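Local structure of siderophore enterobactin esterase (Emericella nidulans, 6GUO) at residues A[17-22]-A[35-40]; A[28-33]-A[90-95]; A[52-57]-A[154-159]; A[182-187]-A[217-222]; A[224-229]-A[278-283]. The protein hydrolyses the bacterial siderophore enterobactin, cutting its ester bonds to N-(2,3-dihydroxybenzoyl)-L-serine so that iron is released inside the fungal cell. One frame throughout, in Å; residues are numbered along the deposited sequence.

Contact 1: residues A[17-22]-A[35-40]; sequences NMAAWQ and VSWPLT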
# COMPACT_ATOMS: atom_id res chain seq x y z
N ASN A 17 -3.76 17.46 -3.23
CA ASN A 17 -2.36 17.87 -3.02
C ASN A 17 -1.39 16.96 -3.76
O ASN A 17 -0.47 16.38 -3.17
CB ASN A 17 -2.03 17.93 -1.52
CG ASN A 17 -2.69 19.11 -0.82
OD1 ASN A 17 -3.56 19.78 -1.38
ND2 ASN A 17 -2.28 19.36 0.43
N MET A 18 -1.64 16.80 -5.05
CA MET A 18 -0.70 16.15 -5.93
C MET A 18 -0.70 16.84 -7.29
O MET A 18 -1.68 17.48 -7.68
CB MET A 18 -0.95 14.64 -6.06
CG MET A 18 -2.37 14.22 -6.35
SD MET A 18 -2.58 12.42 -6.37
CE MET A 18 -2.37 11.96 -4.65
N ALA A 19 0.44 16.74 -7.96
CA ALA A 19 0.65 17.37 -9.26
C ALA A 19 1.61 16.51 -10.05
O ALA A 19 2.33 15.68 -9.47
CB ALA A 19 1.22 18.77 -9.08
N ALA A 20 1.61 16.69 -11.36
CA ALA A 20 2.48 15.94 -12.24
C ALA A 20 3.07 16.86 -13.31
O ALA A 20 2.46 17.86 -13.68
CB ALA A 20 1.72 14.79 -12.88
N TRP A 21 4.27 16.51 -13.76
CA TRP A 21 4.95 17.20 -14.86
C TRP A 21 5.55 16.18 -15.82
O TRP A 21 5.99 15.12 -15.39
CB TRP A 21 6.10 18.07 -14.33
CG TRP A 21 5.68 19.27 -13.56
CD1 TRP A 21 5.54 20.54 -14.05
CD2 TRP A 21 5.37 19.34 -12.17
NE1 TRP A 21 5.15 21.39 -13.04
CE2 TRP A 21 5.04 20.67 -11.88
CE3 TRP A 21 5.34 18.39 -11.14
CZ2 TRP A 21 4.67 21.10 -10.59
CZ3 TRP A 21 4.98 18.81 -9.86
CH2 TRP A 21 4.65 20.15 -9.60
N GLN A 22 5.59 16.52 -17.10
CA GLN A 22 6.45 15.81 -18.05
C GLN A 22 7.77 16.56 -18.15
O GLN A 22 7.78 17.79 -18.11
CB GLN A 22 5.80 15.66 -19.43
CG GLN A 22 4.95 14.40 -19.55
CD GLN A 22 4.43 14.13 -20.95
OE1 GLN A 22 4.99 14.60 -21.94
NE2 GLN A 22 3.36 13.34 -21.03
N VAL A 35 4.25 14.29 -7.90
CA VAL A 35 4.62 14.87 -6.62
C VAL A 35 3.38 15.00 -5.73
O VAL A 35 2.35 15.48 -6.18
CB VAL A 35 5.28 16.25 -6.80
CG1 VAL A 35 5.73 16.81 -5.45
CG2 VAL A 35 6.46 16.17 -7.76
N SER A 36 3.49 14.56 -4.48
CA SER A 36 2.45 14.79 -3.49
C SER A 36 3.03 15.41 -2.24
O SER A 36 4.21 15.23 -1.94
CB SER A 36 1.72 13.49 -3.13
OG SER A 36 2.55 12.60 -2.41
N TRP A 37 2.18 16.11 -1.50
CA TRP A 37 2.59 16.81 -0.29
C TRP A 37 1.53 16.69 0.79
O TRP A 37 0.39 16.32 0.50
CB TRP A 37 2.96 18.27 -0.61
CG TRP A 37 1.91 19.05 -1.31
CD1 TRP A 37 1.00 19.88 -0.74
CD2 TRP A 37 1.67 19.11 -2.72
NE1 TRP A 37 0.20 20.45 -1.70
CE2 TRP A 37 0.59 20.00 -2.92
CE3 TRP A 37 2.26 18.50 -3.83
CZ2 TRP A 37 0.09 20.28 -4.19
CZ3 TRP A 37 1.77 18.78 -5.09
CH2 TRP A 37 0.69 19.67 -5.26
N PRO A 38 1.90 16.98 2.06
CA PRO A 38 0.96 16.74 3.16
C PRO A 38 -0.38 17.47 3.05
O PRO A 38 -0.45 18.58 2.51
CB PRO A 38 1.73 17.25 4.38
CG PRO A 38 3.15 17.01 4.04
CD PRO A 38 3.25 17.29 2.56
N LEU A 39 -1.42 16.83 3.57
CA LEU A 39 -2.77 17.35 3.49
C LEU A 39 -3.03 18.61 4.31
O LEU A 39 -3.98 19.33 4.03
CB LEU A 39 -3.77 16.26 3.90
CG LEU A 39 -3.85 15.05 2.97
CD1 LEU A 39 -4.83 14.04 3.55
CD2 LEU A 39 -4.26 15.44 1.56
N THR A 40 -2.20 18.87 5.32
CA THR A 40 -2.28 20.12 6.09
C THR A 40 -1.76 21.34 5.32
O THR A 40 -2.02 22.47 5.73
CB THR A 40 -1.54 20.01 7.44
OG1 THR A 40 -0.22 19.49 7.23
CG2 THR A 40 -2.29 19.08 8.37

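Contact 2: residues A[28-33]-A[90-95]; sequences DGPYQI and GYPITD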
# COMPACT_ATOMS: atom_id res chain seq x y z
N ASP A 28 15.21 8.78 -25.43
CA ASP A 28 14.33 7.66 -25.06
C ASP A 28 12.87 8.06 -24.82
O ASP A 28 11.98 7.21 -24.89
CB ASP A 28 14.87 6.94 -23.80
CG ASP A 28 16.24 6.32 -24.02
OD1 ASP A 28 17.15 7.03 -24.49
OD2 ASP A 28 16.41 5.12 -23.70
N GLY A 29 12.64 9.33 -24.53
CA GLY A 29 11.30 9.90 -24.40
C GLY A 29 11.20 10.68 -23.11
O GLY A 29 12.15 10.69 -22.31
N PRO A 30 10.05 11.34 -22.87
CA PRO A 30 9.92 12.13 -21.66
C PRO A 30 9.84 11.28 -20.40
O PRO A 30 9.52 10.09 -20.46
CB PRO A 30 8.59 12.89 -21.87
CG PRO A 30 8.21 12.67 -23.29
CD PRO A 30 8.82 11.36 -23.68
N TYR A 31 10.18 11.89 -19.28
CA TYR A 31 9.89 11.34 -17.96
C TYR A 31 8.61 11.98 -17.45
O TYR A 31 8.21 13.05 -17.91
CB TYR A 31 11.04 11.63 -17.00
CG TYR A 31 12.29 10.86 -17.32
CD1 TYR A 31 12.40 9.51 -16.99
CD2 TYR A 31 13.37 11.47 -17.96
CE1 TYR A 31 13.55 8.79 -17.27
CE2 TYR A 31 14.53 10.76 -18.25
CZ TYR A 31 14.62 9.42 -17.91
OH TYR A 31 15.76 8.71 -18.20
N GLN A 32 7.97 11.29 -16.51
CA GLN A 32 6.81 11.82 -15.81
C GLN A 32 7.18 11.83 -14.34
O GLN A 32 7.56 10.79 -13.80
CB GLN A 32 5.58 10.93 -16.04
CG GLN A 32 4.33 11.40 -15.30
CD GLN A 32 3.14 10.50 -15.56
OE1 GLN A 32 2.78 10.25 -16.71
NE2 GLN A 32 2.52 10.01 -14.49
N ILE A 33 7.09 13.00 -13.71
CA ILE A 33 7.28 13.08 -12.27
C ILE A 33 5.93 13.35 -11.61
O ILE A 33 5.19 14.23 -12.06
CB ILE A 33 8.40 14.09 -11.86
CG1 ILE A 33 8.03 15.55 -12.15
CG2 ILE A 33 9.71 13.73 -12.56
CD1 ILE A 33 8.85 16.53 -11.32
N GLY A 90 8.87 8.47 -13.03
CA GLY A 90 8.33 7.44 -13.89
C GLY A 90 8.25 7.90 -15.33
O GLY A 90 9.09 8.68 -15.79
N TYR A 91 7.23 7.41 -16.03
CA TYR A 91 7.15 7.47 -17.48
C TYR A 91 5.72 7.80 -17.92
O TYR A 91 4.77 7.54 -17.18
CB TYR A 91 7.58 6.12 -18.05
CG TYR A 91 8.91 5.66 -17.51
CD1 TYR A 91 10.10 6.19 -18.02
CD2 TYR A 91 8.99 4.75 -16.47
CE1 TYR A 91 11.32 5.80 -17.52
CE2 TYR A 91 10.22 4.34 -15.96
CZ TYR A 91 11.39 4.87 -16.49
OH TYR A 91 12.61 4.48 -15.99
N PRO A 92 5.56 8.37 -19.13
CA PRO A 92 4.23 8.70 -19.66
C PRO A 92 3.55 7.45 -20.23
O PRO A 92 3.44 7.28 -21.44
CB PRO A 92 4.54 9.74 -20.74
CG PRO A 92 5.87 9.32 -21.26
CD PRO A 92 6.62 8.83 -20.05
N ILE A 93 3.08 6.60 -19.32
CA ILE A 93 2.46 5.32 -19.67
C ILE A 93 1.04 5.33 -19.12
O ILE A 93 0.80 5.86 -18.03
CB ILE A 93 3.27 4.11 -19.15
CG1 ILE A 93 3.51 4.18 -17.63
CG2 ILE A 93 4.60 4.02 -19.90
CD1 ILE A 93 4.31 3.04 -17.05
N THR A 94 0.11 4.78 -19.89
CA THR A 94 -1.32 4.84 -19.56
C THR A 94 -2.00 3.48 -19.30
O THR A 94 -2.89 3.42 -18.46
CB THR A 94 -2.11 5.57 -20.66
OG1 THR A 94 -1.90 4.92 -21.91
CG2 THR A 94 -1.66 7.03 -20.75
N ASP A 95 -1.58 2.43 -20.00
CA ASP A 95 -2.20 1.09 -19.88
C ASP A 95 -1.57 0.18 -18.81
O ASP A 95 -2.02 -0.94 -18.61
CB ASP A 95 -2.18 0.36 -21.23
CG ASP A 95 -0.78 -0.10 -21.64
OD1 ASP A 95 -0.64 -1.24 -22.13
OD2 ASP A 95 0.18 0.68 -21.46
O HOH W 1 0.85 8.31 -16.85

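Contact 3: residues A[52-57]-A[154-159]; sequences ANAVYL and VSFGRT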
# COMPACT_ATOMS: atom_id res chain seq x y z
N ALA A 52 10.16 19.85 5.83
CA ALA A 52 9.72 18.57 5.29
C ALA A 52 10.88 17.61 5.09
O ALA A 52 12.04 18.01 5.04
CB ALA A 52 8.99 18.77 3.98
N ASN A 53 10.54 16.33 4.99
CA ASN A 53 11.44 15.32 4.46
C ASN A 53 10.93 14.96 3.08
O ASN A 53 9.89 15.47 2.65
CB ASN A 53 11.49 14.12 5.40
CG ASN A 53 12.05 14.49 6.76
OD1 ASN A 53 13.03 15.23 6.85
ND2 ASN A 53 11.41 14.02 7.83
N ALA A 54 11.68 14.14 2.36
CA ALA A 54 11.32 13.78 0.99
C ALA A 54 11.69 12.33 0.70
O ALA A 54 12.72 11.85 1.16
CB ALA A 54 12.01 14.70 0.00
N VAL A 55 10.83 11.65 -0.05
CA VAL A 55 11.12 10.31 -0.52
C VAL A 55 10.99 10.30 -2.04
O VAL A 55 9.99 10.77 -2.60
CB VAL A 55 10.24 9.22 0.15
CG1 VAL A 55 8.75 9.42 -0.10
CG2 VAL A 55 10.69 7.83 -0.29
N TYR A 56 12.05 9.81 -2.69
CA TYR A 56 12.13 9.69 -4.13
C TYR A 56 11.91 8.23 -4.51
O TYR A 56 12.53 7.34 -3.93
CB TYR A 56 13.50 10.21 -4.63
CG TYR A 56 13.62 11.71 -4.49
CD1 TYR A 56 13.41 12.55 -5.57
CD2 TYR A 56 13.91 12.29 -3.25
CE1 TYR A 56 13.49 13.93 -5.45
CE2 TYR A 56 13.99 13.67 -3.11
CZ TYR A 56 13.78 14.48 -4.22
OH TYR A 56 13.86 15.85 -4.09
N LEU A 57 11.03 8.00 -5.47
CA LEU A 57 10.64 6.65 -5.88
C LEU A 57 10.97 6.43 -7.36
O LEU A 57 10.55 7.22 -8.19
CB LEU A 57 9.14 6.45 -5.69
CG LEU A 57 8.49 6.90 -4.38
CD1 LEU A 57 6.97 6.81 -4.50
CD2 LEU A 57 8.97 6.04 -3.23
N VAL A 154 10.33 25.68 1.64
CA VAL A 154 10.38 24.50 2.50
C VAL A 154 11.83 24.05 2.68
O VAL A 154 12.52 23.75 1.71
CB VAL A 154 9.56 23.34 1.90
CG1 VAL A 154 9.64 22.09 2.77
CG2 VAL A 154 8.11 23.77 1.71
N SER A 155 12.28 23.99 3.94
CA SER A 155 13.58 23.41 4.26
C SER A 155 13.44 21.89 4.31
O SER A 155 12.63 21.37 5.09
CB SER A 155 14.09 23.94 5.60
OG SER A 155 15.32 23.34 5.96
N PHE A 156 14.21 21.20 3.47
CA PHE A 156 14.16 19.73 3.39
C PHE A 156 15.22 19.11 4.29
O PHE A 156 16.39 19.43 4.16
CB PHE A 156 14.31 19.25 1.95
CG PHE A 156 13.07 19.46 1.13
CD1 PHE A 156 12.08 18.48 1.10
CD2 PHE A 156 12.87 20.64 0.43
CE1 PHE A 156 10.93 18.68 0.35
CE2 PHE A 156 11.72 20.84 -0.31
CZ PHE A 156 10.75 19.86 -0.36
N GLY A 157 14.79 18.22 5.18
CA GLY A 157 15.65 17.66 6.21
C GLY A 157 16.33 16.37 5.81
O GLY A 157 17.55 16.32 5.70
N ARG A 158 15.53 15.34 5.60
CA ARG A 158 16.02 14.00 5.30
C ARG A 158 15.48 13.60 3.93
O ARG A 158 14.32 13.85 3.65
CB ARG A 158 15.52 13.02 6.37
CG ARG A 158 16.24 11.68 6.37
CD ARG A 158 15.88 10.85 7.60
NE ARG A 158 16.71 11.18 8.77
CZ ARG A 158 16.33 11.88 9.85
NH1 ARG A 158 17.20 12.08 10.83
NH2 ARG A 158 15.10 12.39 9.96
N THR A 159 16.33 13.01 3.09
CA THR A 159 15.92 12.51 1.78
C THR A 159 16.11 11.00 1.70
O THR A 159 17.06 10.46 2.26
CB THR A 159 16.68 13.18 0.62
OG1 THR A 159 18.08 12.92 0.75
CG2 THR A 159 16.42 14.68 0.62

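Contact 4: residues A[182-187]-A[217-222]; sequences FDVYLA and HPVLRL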
# COMPACT_ATOMS: atom_id res chain seq x y z
N PHE A 182 21.59 10.38 -1.20
CA PHE A 182 20.42 10.36 -0.32
C PHE A 182 20.86 9.99 1.09
O PHE A 182 21.90 9.36 1.27
CB PHE A 182 19.39 9.33 -0.82
CG PHE A 182 18.88 9.62 -2.20
CD1 PHE A 182 17.74 10.39 -2.39
CD2 PHE A 182 19.56 9.15 -3.32
CE1 PHE A 182 17.29 10.68 -3.67
CE2 PHE A 182 19.12 9.43 -4.60
CZ PHE A 182 17.98 10.21 -4.78
N ASP A 183 20.07 10.39 2.08
CA ASP A 183 20.34 10.03 3.48
C ASP A 183 20.00 8.57 3.76
O ASP A 183 20.72 7.88 4.49
CB ASP A 183 19.56 10.93 4.43
CG ASP A 183 19.93 12.38 4.28
OD1 ASP A 183 21.12 12.70 4.47
OD2 ASP A 183 19.05 13.21 3.96
N VAL A 184 18.91 8.11 3.14
CA VAL A 184 18.33 6.79 3.38
C VAL A 184 18.08 6.09 2.05
O VAL A 184 17.56 6.70 1.12
CB VAL A 184 17.00 6.91 4.15
CG1 VAL A 184 16.42 5.54 4.45
CG2 VAL A 184 17.21 7.70 5.44
N TYR A 185 18.47 4.82 1.97
CA TYR A 185 18.25 3.99 0.79
C TYR A 185 17.37 2.83 1.19
O TYR A 185 17.62 2.15 2.18
CB TYR A 185 19.58 3.48 0.25
CG TYR A 185 20.52 4.60 -0.12
CD1 TYR A 185 20.63 5.02 -1.44
CD2 TYR A 185 21.27 5.25 0.85
CE1 TYR A 185 21.49 6.06 -1.78
CE2 TYR A 185 22.12 6.29 0.52
CZ TYR A 185 22.22 6.69 -0.80
OH TYR A 185 23.06 7.72 -1.13
N LEU A 186 16.31 2.63 0.42
CA LEU A 186 15.34 1.58 0.67
C LEU A 186 15.37 0.69 -0.57
O LEU A 186 14.82 1.05 -1.61
CB LEU A 186 13.96 2.19 0.92
CG LEU A 186 13.90 3.24 2.03
CD1 LEU A 186 12.57 3.97 1.99
CD2 LEU A 186 14.12 2.61 3.40
N ALA A 187 16.08 -0.43 -0.46
CA ALA A 187 16.27 -1.36 -1.56
C ALA A 187 15.40 -2.59 -1.32
O ALA A 187 15.77 -3.48 -0.55
CB ALA A 187 17.74 -1.75 -1.66
N HIS A 217 27.11 9.23 5.86
CA HIS A 217 26.63 8.37 6.94
C HIS A 217 25.30 7.73 6.52
O HIS A 217 24.27 7.97 7.14
CB HIS A 217 26.45 9.17 8.23
CG HIS A 217 27.56 10.14 8.50
ND1 HIS A 217 27.65 11.35 7.86
CD2 HIS A 217 28.63 10.07 9.33
CE1 HIS A 217 28.72 11.99 8.28
NE2 HIS A 217 29.33 11.24 9.17
N PRO A 218 25.33 6.92 5.45
CA PRO A 218 24.07 6.43 4.88
C PRO A 218 23.36 5.39 5.74
O PRO A 218 23.97 4.71 6.56
CB PRO A 218 24.52 5.82 3.55
CG PRO A 218 25.91 5.38 3.80
CD PRO A 218 26.50 6.41 4.71
N VAL A 219 22.05 5.30 5.51
CA VAL A 219 21.19 4.31 6.15
C VAL A 219 20.63 3.45 5.03
O VAL A 219 20.25 3.98 3.98
CB VAL A 219 20.05 5.01 6.92
CG1 VAL A 219 19.05 3.99 7.47
CG2 VAL A 219 20.62 5.86 8.05
N LEU A 220 20.60 2.13 5.23
CA LEU A 220 20.04 1.18 4.25
C LEU A 220 19.01 0.26 4.90
O LEU A 220 19.26 -0.30 5.97
CB LEU A 220 21.15 0.34 3.62
CG LEU A 220 20.73 -0.81 2.68
CD1 LEU A 220 20.00 -0.29 1.45
CD2 LEU A 220 21.94 -1.63 2.28
N ARG A 221 17.87 0.08 4.23
CA ARG A 221 16.92 -0.98 4.56
C ARG A 221 16.80 -1.91 3.37
O ARG A 221 16.41 -1.48 2.29
CB ARG A 221 15.55 -0.42 4.93
CG ARG A 221 14.62 -1.49 5.50
CD ARG A 221 13.30 -0.91 5.96
NE ARG A 221 12.54 -1.83 6.82
CZ ARG A 221 11.45 -2.52 6.47
NH1 ARG A 221 10.87 -3.32 7.37
NH2 ARG A 221 10.92 -2.44 5.25
N LEU A 222 17.16 -3.17 3.58
CA LEU A 222 16.98 -4.24 2.60
C LEU A 222 15.71 -4.99 2.93
O LEU A 222 15.36 -5.14 4.10
CB LEU A 222 18.16 -5.21 2.63
CG LEU A 222 19.45 -4.66 2.02
CD1 LEU A 222 20.65 -5.42 2.55
CD2 LEU A 222 19.38 -4.73 0.50
O HOH W 2 21.64 9.18 6.79

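Contact 5: residues A[224-229]-A[278-283]; sequences FGSREQ and EYLDED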
# COMPACT_ATOMS: atom_id res chain seq x y z
N PHE A 224 12.90 -8.39 1.30
CA PHE A 224 12.50 -9.37 0.30
C PHE A 224 11.32 -10.16 0.83
O PHE A 224 11.07 -10.19 2.03
CB PHE A 224 13.67 -10.30 -0.07
CG PHE A 224 14.22 -11.09 1.08
CD1 PHE A 224 13.74 -12.38 1.37
CD2 PHE A 224 15.22 -10.56 1.89
CE1 PHE A 224 14.26 -13.11 2.43
CE2 PHE A 224 15.74 -11.29 2.96
CZ PHE A 224 15.26 -12.56 3.23
N GLY A 225 10.58 -10.78 -0.08
CA GLY A 225 9.51 -11.71 0.30
C GLY A 225 10.06 -13.11 0.45
O GLY A 225 10.91 -13.52 -0.35
N SER A 226 9.58 -13.86 1.44
CA SER A 226 10.11 -15.21 1.70
C SER A 226 9.96 -16.17 0.51
O SER A 226 10.79 -17.04 0.31
CB SER A 226 9.47 -15.83 2.96
OG SER A 226 8.13 -16.21 2.72
N ARG A 227 8.90 -15.98 -0.27
CA ARG A 227 8.62 -16.83 -1.42
C ARG A 227 9.45 -16.52 -2.66
O ARG A 227 9.40 -17.29 -3.62
CB ARG A 227 7.14 -16.77 -1.79
CG ARG A 227 6.24 -17.29 -0.69
CD ARG A 227 4.79 -17.26 -1.14
NE ARG A 227 3.93 -18.01 -0.23
CZ ARG A 227 2.61 -18.15 -0.39
NH1 ARG A 227 1.98 -17.58 -1.41
NH2 ARG A 227 1.92 -18.87 0.49
N GLU A 228 10.22 -15.43 -2.66
CA GLU A 228 10.97 -15.04 -3.85
C GLU A 228 11.98 -16.12 -4.28
O GLU A 228 12.01 -16.50 -5.45
CB GLU A 228 11.63 -13.68 -3.66
CG GLU A 228 10.61 -12.55 -3.57
CD GLU A 228 11.22 -11.19 -3.73
OE1 GLU A 228 11.73 -10.90 -4.83
OE2 GLU A 228 11.20 -10.41 -2.75
N GLN A 229 12.76 -16.62 -3.33
CA GLN A 229 13.66 -17.76 -3.59
C GLN A 229 12.96 -19.12 -3.46
O GLN A 229 13.43 -20.11 -4.04
CB GLN A 229 14.87 -17.71 -2.66
CG GLN A 229 16.00 -18.64 -3.05
CD GLN A 229 17.25 -18.43 -2.22
OE1 GLN A 229 17.59 -17.30 -1.86
NE2 GLN A 229 17.95 -19.52 -1.91
N GLU A 278 12.64 -9.82 6.07
CA GLU A 278 12.01 -10.85 5.26
C GLU A 278 10.52 -10.76 5.51
O GLU A 278 10.08 -10.86 6.65
CB GLU A 278 12.51 -12.24 5.66
CG GLU A 278 11.84 -13.39 4.92
CD GLU A 278 12.47 -14.73 5.21
OE1 GLU A 278 12.36 -15.63 4.35
OE2 GLU A 278 13.06 -14.91 6.29
N TYR A 279 9.74 -10.57 4.44
CA TYR A 279 8.28 -10.53 4.54
C TYR A 279 7.73 -11.93 4.29
O TYR A 279 7.77 -12.42 3.16
CB TYR A 279 7.69 -9.51 3.56
CG TYR A 279 7.90 -8.08 4.02
CD1 TYR A 279 7.02 -7.49 4.92
CD2 TYR A 279 8.99 -7.33 3.57
CE1 TYR A 279 7.20 -6.19 5.35
CE2 TYR A 279 9.18 -6.03 4.00
CZ TYR A 279 8.28 -5.46 4.90
OH TYR A 279 8.45 -4.18 5.34
N LEU A 280 7.23 -12.57 5.34
CA LEU A 280 6.76 -13.96 5.23
C LEU A 280 5.57 -14.09 4.28
O LEU A 280 4.65 -13.27 4.30
CB LEU A 280 6.37 -14.52 6.61
CG LEU A 280 7.48 -14.80 7.62
CD1 LEU A 280 6.86 -15.42 8.87
CD2 LEU A 280 8.56 -15.71 7.05
N ASP A 281 5.63 -15.12 3.44
CA ASP A 281 4.56 -15.49 2.50
C ASP A 281 4.33 -14.52 1.34
O ASP A 281 3.35 -14.67 0.60
CB ASP A 281 3.22 -15.74 3.23
CG ASP A 281 3.37 -16.58 4.48
OD1 ASP A 281 4.15 -17.56 4.48
OD2 ASP A 281 2.70 -16.25 5.48
N GLU A 282 5.21 -13.54 1.16
CA GLU A 282 5.09 -12.59 0.05
C GLU A 282 6.02 -13.02 -1.08
O GLU A 282 7.10 -13.55 -0.85
CB GLU A 282 5.43 -11.17 0.49
CG GLU A 282 4.66 -10.66 1.71
CD GLU A 282 3.18 -10.38 1.47
OE1 GLU A 282 2.65 -10.62 0.36
OE2 GLU A 282 2.54 -9.91 2.42
N ASP A 283 5.56 -12.78 -2.31
CA ASP A 283 6.33 -13.06 -3.52
C ASP A 283 6.85 -11.74 -4.11
O ASP A 283 6.69 -10.69 -3.49
CB ASP A 283 5.50 -13.89 -4.53
CG ASP A 283 4.17 -13.23 -4.90
OD1 ASP A 283 4.17 -12.06 -5.34
OD2 ASP A 283 3.12 -13.89 -4.76
O HOH W 3 5.12 -19.11 2.20
O HOH W 4 2.83 -16.38 -3.96

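Contact 1: residues A[17-22]-A[35-40]
The beta hairpin of strands 18-24 and 31-36 is tightest at its open end, where Asn17 lies across the indole of Trp37. Trp37 CG sits in the crowded position between backbone N and carbonyl carbon (chi1 54°), which turns the ring over Asn17 and the start of strand 18-24. Asn17 CB stands over the five-membered ring, 3.6 Å from its centroid, and the amide runs nearly flush with the indole, the two planes 19° apart. Asn17 O also lies above the same ring face while accepting Trp37 N at 3.1 Å. Asn17 ND2 donates to Pro38 O at 2.9 Å, in its own amide plane but from above the carbonyl plane, and its other bond goes to Trp41 O. Trp37 NE1 is hydrogen-bonded to Ser42 O.

Farther along, the antiparallel pair Ala19-Val35 exchanges two nearly axial bonds, Ala19 N to Val35 O and Val35 N to Ala19 O. Side chains meet less here: Met18, Ala19 and Trp21 are partly exposed, Ala19 CB stays 4.0 Å from Trp37 CH2, and the one close apolar touch is Val35 CG2 at the Trp21 edge, 3.7 Å from CZ3. Trp21 backs onto Phe145, and strand 18-24 pairs with a strand of the second subunit. Asn17 ND2 donates to two carbonyls and the indole N-H to a third, which should hold both flat groups in their rotation.

Contact 2: residues A[28-33]-A[90-95]
Backbone hydrogen bonds join strand 31-36 to the end of strand 83-90 through one antiparallel pair, Gln32 with Gly90. Gly90 N reaches Gln32 O at 2.8 Å, nearly along the C=O axis. The return bond, Gln32 N to Gly90 O at 2.9 Å, is straight at hydrogen (175°) but arrives well above the carbonyl plane.

Aromatic contact comes from Tyr31 and Tyr91, side by side and pointing the same way with planes 40° apart; they touch at their CE1 atoms, 3.7 Å from each other. Apolar packing sets Pro30 CD 4.3 Å from Pro92 CG. Pro92 CD also comes within 3.2 Å of Pro30 O, a carbonyl bound by Arg101. Pro92 centres an inverse gamma turn.

Water-mediated bonding uses the extended Gln32 chain: a water donates to Gln32 OE1 (2.7 Å) and to Ile93 O (2.7 Å), while Gln32 NE2 binds Asp34. The turn is thus moored to the strand without a direct side-chain bond.

Both tyrosine hydroxyls end on one carboxylate, Tyr91 OH on OD1 and Tyr31 OH on OD2 of Asp105 in helix 102-106. Two phenols bonded to this acid would stabilise its negative charge, and probably its ionised form.

Contact 3: residues A[52-57]-A[154-159]
Asn53, on strand 52-58 of the central sheet, bridges a beta bulge in the parallel partner strand 156-164. Its CB rests 3.3 Å from Arg158 O. CG, anti to the carbonyl carbon (chi1 -63°), leads the amide alongside Arg158, 3.8 Å from Arg158 CB. At the tip OD1 accepts Arg158 N at 2.8 Å, the donor standing above the carbonyl plane, and passes 3.6 Å from Gly157 CA. The side chain also packs on Thr82 and Ser303.

On each side of the bulge the backbone pairs regularly. Ala52 O takes Gly157 N and Ala52 N binds Ser155 O; after the one-residue shift Ala54 N binds Arg158 O. On the opposite face from Asn53, Ala52 CB meets Val154 CG1 at 3.6 Å, and Ala54 CB touches Phe156 CD1 at 3.9 Å. Asn53 OD1 thus stands in for a backbone carbonyl, satisfying the Arg158 N-H where the register slips.

Contact 4: residues A[182-187]-A[217-222]
Four backbone hydrogen bonds join the parallel strands 184-188 and 219-225 in the alpha/beta-hydrolase sheet: Val219 N to Asp183 O, Tyr185 N to Val219 O (2.8 Å), Arg221 N to Tyr185 O, and Ala187 N to Arg221 O. On one face Leu220 CD1 fits between Tyr185 CB (4.0 Å) and Ala187 CB (4.1 Å). On the other, Leu186 CD2 crosses obliquely onto Arg221 CB at 3.7 Å.

The Tyr185 ring, its CG anti to the carbonyl carbon, turns its edge to Val219 O, and CE2 touches Pro218 CB at 3.9 Å. Phe182 CB covers part of a ring face and Phe182 N donates to Tyr185 OH at 3.0 Å; the same hydroxyl bonds Pro179 O.

In the next shell, helix 166-177 packs on Tyr185 and Ala187, Phe298 of helix 288-301 packs on Leu186, Val219 and Arg221, and Thr159 N of the adjoining strand bonds Asp183 OD2. A water links Asp183 O to His217 O. CG anti to the backbone N (chi1 -170°) and an extended chain carry Arg221 to a salt bridge with Glu275 and a bond to Tyr279 OH. Pairing this buried guanidinium with a carboxylate probably offsets the cost of burying its charge.

Contact 5: residues A[224-229]-A[278-283]
At the C-terminal ends of two parallel strands of the alpha/beta-hydrolase sheet, 219-225 and 273-279, both strands give way to turns that stay bonded to each other. Glu278 comes first: its CA stands over the face of the Phe224 ring, 12° off the normal, and CG lies 3.5 Å from Phe224 CE1. The ring reaches there because Phe224 CG takes the crowded position between N and carbonyl carbon. Tyr279 N then gives a nearly straight bond (174°) to Phe224 O at 2.8 Å, and Tyr279 O accepts Ser226 N at 2.9 Å from above its carbonyl plane.

Leu280, within the type II turn from Tyr279 to Glu282, packs on Leu280 of the second subunit. Asp281 N closes on Ser226 OG at 2.8 Å, Asp281 O lies over the Arg227 guanidinium face, and Asp281 OD1 reaches Arg227 NE through a water. Glu282 O accepts Arg227 N at 3.1 Å, while its carboxylate turns to Ser286. A second water ties Asp283 OD2 (2.6 Å) to Arg227 NH1 (2.9 Å).

Next in the chain, His284 ND1 is hydrogen-bonded to Glu228 OE1, a pairing consistent with the acid and histidine of the family's catalytic triad; Ser189 OG bonds OE2. Glu228 itself is steadied by its own turn, Gly225 N meeting the anti lone pair of OE2 at 2.8 Å.

All five contacts belong to one mixed eight-stranded sheet. Contact 1 lies at the antiparallel hairpin edge, contact 5 at the other, their centres about 32 Å apart; both touch the second subunit, as does contact 2. Contacts 1 and 2 share strand 31-36, touch, and cross along the chain. Contacts 3 and 4 meet where strands 156-164 and 184-188 adjoin, centres about 14 Å apart. Contacts 4 and 5 share strand 219-225, with Arg221 bonded to Tyr279 between them. Contacts 3, 4 and 5 follow in series, building the parallel part of the sheet outward to the strand ends where Glu228 and His284 lie, consistent with an active site at the C-terminal ends of these strands, as in alpha/beta-hydrolases.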